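Long-range contact in inositol monophosphatase (Zymomonas mobilis, PDB 4N81), which probably acts as a magnesium-dependent phosphatase of the inositol monophosphatase superfamily: residues 188-193 with 241-246. Residues are numbered along the deposited sequence; the frame is centred on the assembly and turned at random.
Sequences YNYGLL and VIAAGD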
loop_
_atom_site.group_PDB
_atom_site.type_symbol
_atom_site.label_atom_id
_atom_site.label_comp_id
_atom_site.label_asym_id
_atom_site.label_seq_id
_atom_site.Cartn_x
_atom_site.Cartn_y
_atom_site.Cartn_z
ATOM N N TYR A 188 7.886 -0.307 4.422
ATOM C CA TYR A 188 7.536 -1.492 3.669
ATOM C C TYR A 188 8.273 -1.486 2.324
ATOM O O TYR A 188 8.654 -2.564 1.821
ATOM C CB TYR A 188 6.011 -1.550 3.402
ATOM C CG TYR A 188 5.555 -2.990 3.224
ATOM C CD1 TYR A 188 5.141 -3.759 4.328
ATOM C CD2 TYR A 188 5.517 -3.574 1.971
ATOM C CE1 TYR A 188 4.684 -5.083 4.176
ATOM C CE2 TYR A 188 5.102 -4.897 1.825
ATOM C CZ TYR A 188 4.720 -5.650 2.911
ATOM O OH TYR A 188 4.268 -6.962 2.712
ATOM N N ASN A 189 8.503 -0.305 1.754
ATOM C CA ASN A 189 9.157 -0.357 0.419
ATOM C C ASN A 189 10.592 -0.830 0.503
ATOM O O ASN A 189 11.116 -1.445 -0.435
ATOM C CB ASN A 189 9.109 1.008 -0.265
ATOM C CG ASN A 189 7.681 1.393 -0.620
ATOM O OD1 ASN A 189 6.954 0.608 -1.213
ATOM N ND2 ASN A 189 7.289 2.594 -0.249
ATOM N N TYR A 190 11.228 -0.586 1.655
ATOM C CA TYR A 190 12.600 -1.044 1.826
ATOM C C TYR A 190 12.580 -2.549 2.029
ATOM O O TYR A 190 13.491 -3.258 1.569
ATOM C CB TYR A 190 13.267 -0.343 3.018
ATOM C CG TYR A 190 13.332 1.203 2.855
ATOM C CD1 TYR A 190 12.222 2.010 3.213
ATOM C CD2 TYR A 190 14.465 1.827 2.333
ATOM C CE1 TYR A 190 12.267 3.390 3.087
ATOM C CE2 TYR A 190 14.527 3.184 2.212
ATOM C CZ TYR A 190 13.425 3.970 2.587
ATOM O OH TYR A 190 13.506 5.342 2.438
ATOM N N GLY A 191 11.507 -3.040 2.669
ATOM C CA GLY A 191 11.421 -4.485 2.778
ATOM C C GLY A 191 11.201 -5.070 1.376
ATOM O O GLY A 191 11.829 -6.119 1.045
ATOM N N LEU A 192 10.408 -4.389 0.542
ATOM C CA LEU A 192 10.155 -5.023 -0.790
ATOM C C LEU A 192 11.435 -4.928 -1.602
ATOM O O LEU A 192 11.747 -5.842 -2.459
ATOM C CB LEU A 192 9.010 -4.251 -1.536
ATOM C CG LEU A 192 7.623 -4.568 -0.946
ATOM C CD1 LEU A 192 6.575 -3.592 -1.568
ATOM C CD2 LEU A 192 7.259 -6.084 -1.228
ATOM N N LEU A 193 12.184 -3.853 -1.355
ATOM C CA LEU A 193 13.435 -3.730 -2.146
ATOM C C LEU A 193 14.411 -4.848 -1.709
ATOM O O LEU A 193 15.087 -5.444 -2.589
ATOM C CB LEU A 193 14.056 -2.311 -1.948
ATOM C CG LEU A 193 15.441 -2.089 -2.635
ATOM C CD1 LEU A 193 15.611 -0.552 -2.951
ATOM C CD2 LEU A 193 16.622 -2.486 -1.735
ATOM N N VAL A 241 17.556 9.833 2.151
ATOM C CA VAL A 241 18.040 8.477 1.987
ATOM C C VAL A 241 17.833 8.042 0.560
ATOM O O VAL A 241 16.866 8.453 -0.099
ATOM C CB VAL A 241 17.319 7.439 2.956
ATOM C CG1 VAL A 241 17.469 7.861 4.443
ATOM C CG2 VAL A 241 15.877 7.332 2.660
ATOM N N ILE A 242 18.738 7.175 0.103
ATOM C CA ILE A 242 18.514 6.437 -1.153
ATOM C C ILE A 242 18.887 4.981 -0.889
ATOM O O ILE A 242 19.935 4.712 -0.261
ATOM C CB ILE A 242 19.304 7.018 -2.336
ATOM C CG1 ILE A 242 19.098 6.168 -3.587
ATOM C CG2 ILE A 242 20.867 7.169 -1.968
ATOM C CD1 ILE A 242 19.542 6.893 -4.863
ATOM N N ALA A 243 17.993 4.072 -1.293
ATOM C CA ALA A 243 18.273 2.644 -1.201
ATOM C C ALA A 243 18.207 2.103 -2.635
ATOM O O ALA A 243 17.313 2.518 -3.390
ATOM C CB ALA A 243 17.204 1.954 -0.275
ATOM N N ALA A 244 19.147 1.230 -3.002
ATOM C CA ALA A 244 19.143 0.602 -4.317
ATOM C C ALA A 244 19.342 -0.894 -4.125
ATOM O O ALA A 244 20.152 -1.286 -3.273
ATOM C CB ALA A 244 20.299 1.152 -5.161
ATOM N N GLY A 245 18.669 -1.723 -4.934
ATOM C CA GLY A 245 18.906 -3.177 -4.841
ATOM C C GLY A 245 20.230 -3.521 -5.522
ATOM O O GLY A 245 20.860 -4.541 -5.220
ATOM N N ASP A 246 20.666 -2.645 -6.422
ATOM C CA ASP A 246 21.841 -2.886 -7.237
ATOM C C ASP A 246 22.822 -1.731 -7.067
ATOM O O ASP A 246 22.490 -0.588 -7.348
ATOM C CB ASP A 246 21.399 -3.060 -8.723
ATOM C CG ASP A 246 22.549 -3.552 -9.635
ATOM O OD1 ASP A 246 23.711 -3.270 -9.358
ATOM O OD2 ASP A 246 22.268 -4.208 -10.652
#
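Val241 meets Tyr190 at the phenol's outer end: methyl CG2 sits at the ring edge, near its plane, 3.1 Å from Tyr190 OH. The hydroxyl is buried, and a hydrogen bond to Glu203 on the adjoining strand satisfies it, so a tyrosine can be polar at its tip while the ring packs against apolar groups. Ala243 CB approaches the same ring obliquely, 3.8 Å from Tyr190 CD2. That methyl also lies 4.0 Å from Leu193 CD1; a small residue suits a place where ring and leucine both come so near. The same leucine methyl reaches the backbone, 3.5 Å from Ala243 O. Leu193 CG, anti to the backbone N (chi1 175°), is put 4.0 Å from Gly245 N. At Gly245 a side chain would point at this leucine; without one, Leu193 CD2 settles 3.9 Å from Gly245 N. An alanine at Leu193 would probably open a gap against Ala243 and the backbone of Gly245, where the two methyls now pack. The arrangement is helix-on-sheet packing, residues 188-193 running at 27° to strand 241-244 of the five-stranded mixed sheet, within the alpha/beta layering of the inositol monophosphatase fold, with the Tyr190 side chain about 6 Å from that of Asp89, a predicted magnesium ligand.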